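Cytosol aminopeptidase (Coxiella burnetii, PDB 3IJ3) probably acts as a manganese-dependent aminopeptidase of the M17 family, removing amino acids from the N-terminal ends of peptides. Local coordinates at residues V245-G257 with M270-A284. Residues are numbered along the deposited sequence; the frame is centred on the assembly and turned at random.
Sequences VTLVGKGVCFDSG and MKKDMGGAAHALGLA. With LI (lithium ion), chain C; SO4 (sulfate ion), chain D.
G249 and A277 form the nearest pair of CA atoms, at 3.9 Å, between strand 245-249 and helix 275-284, whose axes come within 6.7 Å and run nearly antiparallel at 155°. Small residues permit this: the CA of G249 lies 3.6 Å from G276 O, and A280 CB rests over the same glycine. A277 N donates to K250 O from well above the carbonyl plane, while a water donates to K250 O and accepts from G276 N, bridging strand and first helical turn. Further along, L247 and L283 cross at about a right angle, CD2 to CD2 at 3.9 Å, and L247 CD1 reaches on to A284.

This pairing belongs to the alpha/beta catalytic domain of M17 aminopeptidases, where strand 244-252 lies between parallel strands 295-305 and 353-359; the chain then turns at C253 to bring D255 to the metal, while D273 comes from the residues just before helix 275-284. D255 OD2 and D273 OD2 both bind the lithium ion, the latter at 1.9 Å; their carboxylate planes are only 12° apart, and E334 completes the protein ligands. K250, extended with CG anti to the backbone N (chi1 174°), sends NZ across to D273 in a salt bridge whose hydrogen bonds to OD1 and OD2 are weak. T359 OG1 also bonds D273 OD1, and T359 O receives K250 NZ. In contrast to the close glycine-alanine packing, this end is wet and ionic: a water coordinates the lithium ion and donates to a sulfate, probably from the crystallisation liquor, to whose O3 K250 NZ donates a hydrogen bond of 3.0 Å. Beyond the metal, M270 CB meets F254 CE1 at 3.7 Å.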
ATOM      1  N   VAL A 245      45.866  -4.175 -11.804  1.00 15.23           N
ATOM      2  CA  VAL A 245      44.637  -4.708 -11.199  1.00 14.77           C
ATOM      3  C   VAL A 245      43.962  -3.489 -10.607  1.00 15.29           C
ATOM      4  O   VAL A 245      44.555  -2.820  -9.742  1.00 14.18           O
ATOM      5  CB  VAL A 245      44.924  -5.741 -10.111  1.00 14.87           C
ATOM      6  CG1 VAL A 245      43.615  -6.128  -9.358  1.00 15.81           C
ATOM      7  CG2 VAL A 245      45.614  -6.964 -10.719  1.00 14.28           C
ATOM      8  N   THR A 246      42.742  -3.192 -11.065  1.00 14.39           N
ATOM      9  CA  THR A 246      41.999  -2.030 -10.608  1.00 14.75           C
ATOM     10  C   THR A 246      40.725  -2.465  -9.903  1.00 14.52           C
ATOM     11  O   THR A 246      39.917  -3.251 -10.458  1.00 14.60           O
ATOM     12  CB  THR A 246      41.672  -1.053 -11.778  1.00 15.18           C
ATOM     13  OG1 THR A 246      42.894  -0.605 -12.388  1.00 15.70           O
ATOM     14  CG2 THR A 246      40.808   0.190 -11.274  1.00 14.60           C
ATOM     15  N   LEU A 247      40.554  -1.964  -8.673  1.00 14.51           N
ATOM     16  CA  LEU A 247      39.421  -2.268  -7.828  1.00 15.41           C
ATOM     17  C   LEU A 247      38.527  -1.034  -7.754  1.00 15.76           C
ATOM     18  O   LEU A 247      39.018   0.091  -7.624  1.00 16.17           O
ATOM     19  CB  LEU A 247      39.892  -2.623  -6.423  1.00 14.46           C
ATOM     20  CG  LEU A 247      40.955  -3.722  -6.305  1.00 15.15           C
ATOM     21  CD1 LEU A 247      41.310  -3.961  -4.797  1.00 14.72           C
ATOM     22  CD2 LEU A 247      40.525  -5.021  -7.000  1.00 15.59           C
ATOM     23  N   VAL A 248      37.229  -1.260  -7.873  1.00 16.13           N
ATOM     24  CA  VAL A 248      36.244  -0.211  -7.841  1.00 15.76           C
ATOM     25  C   VAL A 248      35.190  -0.547  -6.791  1.00 15.89           C
ATOM     26  O   VAL A 248      34.694  -1.670  -6.720  1.00 16.40           O
ATOM     27  CB  VAL A 248      35.613  -0.049  -9.209  1.00 16.93           C
ATOM     28  CG1 VAL A 248      34.534   1.084  -9.184  1.00 19.24           C
ATOM     29  CG2 VAL A 248      36.676   0.228 -10.290  1.00 17.70           C
ATOM     30  N   GLY A 249      34.851   0.415  -5.936  1.00 15.61           N
ATOM     31  CA  GLY A 249      33.846   0.173  -4.916  1.00 15.58           C
ATOM     32  C   GLY A 249      32.811   1.281  -4.746  1.00 16.11           C
ATOM     33  O   GLY A 249      33.150   2.451  -4.686  1.00 15.85           O
ATOM     34  N   LYS A 250      31.546   0.885  -4.664  1.00 14.68           N
ATOM     35  CA  LYS A 250      30.434   1.816  -4.492  1.00 16.03           C
ATOM     36  C   LYS A 250      30.433   2.405  -3.085  1.00 16.16           C
ATOM     37  O   LYS A 250      30.190   1.694  -2.107  1.00 15.44           O
ATOM     38  CB  LYS A 250      29.119   1.096  -4.785  1.00 16.42           C
ATOM     39  CG  LYS A 250      27.835   1.915  -4.498  1.00 15.91           C
ATOM     40  CD  LYS A 250      26.604   1.034  -4.660  1.00 18.23           C
ATOM     41  CE  LYS A 250      25.367   1.642  -4.000  1.00 19.30           C
ATOM     42  NZ  LYS A 250      24.198   0.678  -4.056  1.00 20.19           N
ATOM     43  N   GLY A 251      30.673   3.716  -2.995  1.00 15.86           N
ATOM     44  CA  GLY A 251      30.733   4.425  -1.731  1.00 14.93           C
ATOM     45  C   GLY A 251      29.535   5.311  -1.462  1.00 15.26           C
ATOM     46  O   GLY A 251      29.699   6.494  -1.181  1.00 15.97           O
ATOM     47  N   VAL A 252      28.327   4.750  -1.510  1.00 14.99           N
ATOM     48  CA  VAL A 252      27.117   5.561  -1.210  1.00 13.55           C
ATOM     49  C   VAL A 252      26.979   5.520   0.313  1.00 15.24           C
ATOM     50  O   VAL A 252      26.448   4.564   0.892  1.00 15.69           O
ATOM     51  CB  VAL A 252      25.889   5.039  -1.950  1.00 14.82           C
ATOM     52  CG1 VAL A 252      24.631   5.813  -1.572  1.00 14.96           C
ATOM     53  CG2 VAL A 252      26.124   5.156  -3.453  1.00 15.31           C
ATOM     54  N   CYS A 253      27.484   6.567   0.958  1.00 15.80           N
ATOM     55  CA  CYS A 253      27.548   6.645   2.426  1.00 15.70           C
ATOM     56  C   CYS A 253      26.199   6.567   3.117  1.00 16.04           C
ATOM     57  O   CYS A 253      26.091   6.039   4.239  1.00 15.99           O
ATOM     58  CB  CYS A 253      28.373   7.850   2.842  1.00 15.82           C
ATOM     59  SG  CYS A 253      30.134   7.627   2.310  1.00 20.11           S
ATOM     60  N   PHE A 254      25.183   7.104   2.454  1.00 16.42           N
ATOM     61  CA  PHE A 254      23.801   6.933   2.885  1.00 16.38           C
ATOM     62  C   PHE A 254      22.923   7.029   1.652  1.00 15.91           C
ATOM     63  O   PHE A 254      23.157   7.859   0.770  1.00 15.98           O
ATOM     64  CB  PHE A 254      23.319   7.926   3.946  1.00 16.42           C
ATOM     65  CG  PHE A 254      21.997   7.547   4.504  1.00 17.12           C
ATOM     66  CD1 PHE A 254      21.902   6.474   5.392  1.00 17.18           C
ATOM     67  CD2 PHE A 254      20.828   8.192   4.107  1.00 19.58           C
ATOM     68  CE1 PHE A 254      20.673   6.056   5.882  1.00 17.54           C
ATOM     69  CE2 PHE A 254      19.598   7.780   4.611  1.00 18.55           C
ATOM     70  CZ  PHE A 254      19.517   6.707   5.476  1.00 19.03           C
ATOM     71  N   ASP A 255      21.959   6.117   1.561  1.00 16.40           N
ATOM     72  CA  ASP A 255      21.028   6.113   0.455  1.00 17.27           C
ATOM     73  C   ASP A 255      19.580   6.294   0.940  1.00 17.11           C
ATOM     74  O   ASP A 255      18.983   5.389   1.518  1.00 17.21           O
ATOM     75  CB  ASP A 255      21.185   4.825  -0.346  1.00 16.97           C
ATOM     76  CG  ASP A 255      20.407   4.834  -1.662  1.00 18.13           C
ATOM     77  OD1 ASP A 255      19.848   5.885  -2.036  1.00 17.08           O
ATOM     78  OD2 ASP A 255      20.371   3.745  -2.288  1.00 17.65           O
ATOM     79  N   SER A 256      19.025   7.488   0.739  1.00 17.89           N
ATOM     80  CA  SER A 256      17.636   7.744   1.065  1.00 16.04           C
ATOM     81  C   SER A 256      16.728   7.274  -0.062  1.00 15.57           C
ATOM     82  O   SER A 256      15.502   7.218   0.099  1.00 16.15           O
ATOM     83  CB  SER A 256      17.403   9.238   1.219  1.00 16.16           C
ATOM     84  OG  SER A 256      17.624   9.905  -0.035  1.00 15.62           O
ATOM     85  N   GLY A 257      17.336   6.996  -1.212  1.00 15.48           N
ATOM     86  CA  GLY A 257      16.623   6.682  -2.425  1.00 17.24           C
ATOM     87  C   GLY A 257      16.507   7.890  -3.330  1.00 16.97           C
ATOM     88  O   GLY A 257      16.264   7.750  -4.536  1.00 15.84           O
ATOM     89  N   MET A 270      20.628   1.610   5.450  1.00 15.80           N
ATOM     90  CA  MET A 270      21.332   2.267   4.360  1.00 15.10           C
ATOM     91  C   MET A 270      22.688   2.916   4.641  1.00 14.78           C
ATOM     92  O   MET A 270      23.351   3.361   3.714  1.00 17.35           O
ATOM     93  CB  MET A 270      20.404   3.138   3.559  1.00 17.31           C
ATOM     94  CG  MET A 270      19.394   2.351   2.766  1.00 18.52           C
ATOM     95  SD  MET A 270      20.115   1.189   1.541  1.00 20.64           S
ATOM     96  CE  MET A 270      20.060  -0.365   2.458  1.00 24.47           C
ATOM     97  N   LYS A 271      23.092   2.960   5.900  1.00 15.13           N
ATOM     98  CA  LYS A 271      24.478   3.343   6.221  1.00 15.35           C
ATOM     99  C   LYS A 271      25.404   2.299   5.553  1.00 14.60           C
ATOM    100  O   LYS A 271      26.590   2.553   5.346  1.00 15.17           O
ATOM    101  CB  LYS A 271      24.725   3.376   7.736  1.00 15.43           C
ATOM    102  CG  LYS A 271      24.682   2.025   8.443  1.00 14.97           C
ATOM    103  CD  LYS A 271      24.870   2.190   9.945  1.00 15.28           C
ATOM    104  CE  LYS A 271      24.902   0.846  10.634  1.00 14.54           C
ATOM    105  NZ  LYS A 271      25.168   0.869  12.119  1.00 14.02           N
ATOM    106  N   LYS A 272      24.872   1.114   5.202  1.00 15.61           N
ATOM    107  CA  LYS A 272      25.712   0.063   4.599  1.00 15.65           C
ATOM    108  C   LYS A 272      25.865   0.169   3.116  1.00 16.42           C
ATOM    109  O   LYS A 272      26.561  -0.669   2.520  1.00 14.53           O
ATOM    110  CB  LYS A 272      25.184  -1.358   4.921  1.00 16.67           C
ATOM    111  CG  LYS A 272      24.025  -1.859   4.040  1.00 16.63           C
ATOM    112  CD  LYS A 272      23.608  -3.255   4.463  1.00 17.04           C
ATOM    113  CE  LYS A 272      22.402  -3.782   3.689  1.00 18.87           C
ATOM    114  NZ  LYS A 272      22.730  -3.961   2.241  1.00 17.47           N
ATOM    115  N   ASP A 273      25.267   1.180   2.488  1.00 15.89           N
ATOM    116  CA  ASP A 273      25.358   1.264   1.023  1.00 15.53           C
ATOM    117  C   ASP A 273      26.744   1.689   0.487  1.00 15.56           C
ATOM    118  O   ASP A 273      26.938   1.878  -0.730  1.00 15.39           O
ATOM    119  CB  ASP A 273      24.218   2.086   0.431  1.00 16.23           C
ATOM    120  CG  ASP A 273      23.724   1.511  -0.896  1.00 19.51           C
ATOM    121  OD1 ASP A 273      23.795   0.267  -1.079  1.00 18.77           O
ATOM    122  OD2 ASP A 273      23.275   2.282  -1.747  1.00 20.62           O
ATOM    123  N   MET A 274      27.688   1.841   1.400  1.00 16.26           N
ATOM    124  CA  MET A 274      29.096   2.058   1.064  1.00 16.01           C
ATOM    125  C   MET A 274      29.907   0.771   1.309  1.00 15.28           C
ATOM    126  O   MET A 274      31.144   0.785   1.307  1.00 14.19           O
ATOM    127  CB  MET A 274      29.720   3.238   1.826  1.00 15.70           C
ATOM    128  CG  MET A 274      29.423   3.370   3.270  1.00 15.86           C
ATOM    129  SD  MET A 274      29.767   1.938   4.301  1.00 15.97           S
ATOM    130  CE  MET A 274      31.563   1.967   4.267  1.00 15.91           C
ATOM    131  N   GLY A 275      29.212  -0.352   1.484  1.00 15.00           N
ATOM    132  CA  GLY A 275      29.867  -1.645   1.721  1.00 15.16           C
ATOM    133  C   GLY A 275      30.784  -2.066   0.591  1.00 13.82           C
ATOM    134  O   GLY A 275      31.819  -2.658   0.823  1.00 13.45           O
ATOM    135  N   GLY A 276      30.454  -1.694  -0.635  1.00 13.48           N
ATOM    136  CA  GLY A 276      31.305  -2.047  -1.764  1.00 14.96           C
ATOM    137  C   GLY A 276      32.640  -1.332  -1.673  1.00 14.08           C
ATOM    138  O   GLY A 276      33.698  -1.906  -1.967  1.00 14.23           O
ATOM    139  N   ALA A 277      32.600  -0.063  -1.251  1.00 13.99           N
ATOM    140  CA  ALA A 277      33.811   0.726  -1.064  1.00 14.75           C
ATOM    141  C   ALA A 277      34.648   0.085   0.037  1.00 15.00           C
ATOM    142  O   ALA A 277      35.886  -0.036  -0.082  1.00 14.77           O
ATOM    143  CB  ALA A 277      33.465   2.180  -0.684  1.00 14.40           C
ATOM    144  N   ALA A 278      33.993  -0.311   1.129  1.00 14.69           N
ATOM    145  CA  ALA A 278      34.740  -0.951   2.244  1.00 13.99           C
ATOM    146  C   ALA A 278      35.428  -2.229   1.769  1.00 13.89           C
ATOM    147  O   ALA A 278      36.594  -2.503   2.131  1.00 14.47           O
ATOM    148  CB  ALA A 278      33.831  -1.211   3.431  1.00 13.90           C
ATOM    149  N   HIS A 279      34.712  -3.024   0.978  1.00 14.69           N
ATOM    150  CA  HIS A 279      35.272  -4.267   0.416  1.00 14.77           C
ATOM    151  C   HIS A 279      36.445  -3.997  -0.503  1.00 14.89           C
ATOM    152  O   HIS A 279      37.477  -4.688  -0.432  1.00 14.09           O
ATOM    153  CB  HIS A 279      34.198  -5.065  -0.329  1.00 15.22           C
ATOM    154  CG  HIS A 279      33.345  -5.885   0.573  1.00 14.83           C
ATOM    155  ND1 HIS A 279      32.453  -5.329   1.478  1.00 15.01           N
ATOM    156  CD2 HIS A 279      33.271  -7.220   0.740  1.00 19.01           C
ATOM    157  CE1 HIS A 279      31.864  -6.302   2.150  1.00 15.31           C
ATOM    158  NE2 HIS A 279      32.346  -7.456   1.725  1.00 16.86           N
ATOM    159  N   ALA A 280      36.283  -3.025  -1.405  1.00 14.57           N
ATOM    160  CA  ALA A 280      37.358  -2.689  -2.336  1.00 15.33           C
ATOM    161  C   ALA A 280      38.587  -2.189  -1.553  1.00 14.96           C
ATOM    162  O   ALA A 280      39.721  -2.582  -1.847  1.00 15.55           O
ATOM    163  CB  ALA A 280      36.878  -1.655  -3.367  1.00 13.85           C
ATOM    164  N   LEU A 281      38.364  -1.351  -0.528  1.00 15.48           N
ATOM    165  CA  LEU A 281      39.470  -0.883   0.309  1.00 14.93           C
ATOM    166  C   LEU A 281      40.124  -2.052   1.062  1.00 13.59           C
ATOM    167  O   LEU A 281      41.351  -2.146   1.144  1.00 14.39           O
ATOM    168  CB  LEU A 281      38.975   0.178   1.310  1.00 15.33           C
ATOM    169  CG  LEU A 281      40.017   0.680   2.305  1.00 14.90           C
ATOM    170  CD1 LEU A 281      41.272   1.260   1.585  1.00 15.46           C
ATOM    171  CD2 LEU A 281      39.397   1.708   3.272  1.00 16.37           C
ATOM    172  N   GLY A 282      39.310  -2.973   1.587  1.00 14.15           N
ATOM    173  CA  GLY A 282      39.856  -4.125   2.331  1.00 13.82           C
ATOM    174  C   GLY A 282      40.688  -5.040   1.444  1.00 13.88           C
ATOM    175  O   GLY A 282      41.797  -5.455   1.832  1.00 15.31           O
ATOM    176  N   LEU A 283      40.192  -5.295   0.237  1.00 14.03           N
ATOM    177  CA  LEU A 283      40.927  -6.117  -0.728  1.00 14.48           C
ATOM    178  C   LEU A 283      42.257  -5.409  -1.101  1.00 14.54           C
ATOM    179  O   LEU A 283      43.312  -6.047  -1.141  1.00 13.86           O
ATOM    180  CB  LEU A 283      40.087  -6.423  -1.963  1.00 13.86           C
ATOM    181  CG  LEU A 283      40.766  -7.328  -2.958  1.00 13.90           C
ATOM    182  CD1 LEU A 283      41.189  -8.687  -2.309  1.00 13.73           C
ATOM    183  CD2 LEU A 283      39.846  -7.523  -4.140  1.00 14.57           C
ATOM    184  N   ALA A 284      42.206  -4.097  -1.345  1.00 14.47           N
ATOM    185  CA  ALA A 284      43.413  -3.317  -1.606  1.00 14.09           C
ATOM    186  C   ALA A 284      44.416  -3.494  -0.455  1.00 14.77           C
ATOM    187  O   ALA A 284      45.618  -3.682  -0.676  1.00 15.09           O
ATOM    188  CB  ALA A 284      43.063  -1.819  -1.757  1.00 14.26           C
TER
HETATM  189 LI    LI C 460      22.137   2.659  -3.219  1.00 14.02          LI
HETATM  190  S   SO4 D 461      22.304   0.486  -7.479  1.00 21.61           S
HETATM  191  O1  SO4 D 461      21.894   1.600  -6.633  1.00 20.88           O
HETATM  192  O2  SO4 D 461      22.502   1.048  -8.823  1.00 23.18           O
HETATM  193  O3  SO4 D 461      23.509  -0.064  -6.888  1.00 23.14           O
HETATM  194  O4  SO4 D 461      21.243  -0.541  -7.531  1.00 18.99           O
HETATM  195  O   HOH W   1      28.341  -0.457  -1.915  1.00 17.88           O
HETATM  196  O   HOH W   2      20.833   1.683  -4.231  1.00 18.32           O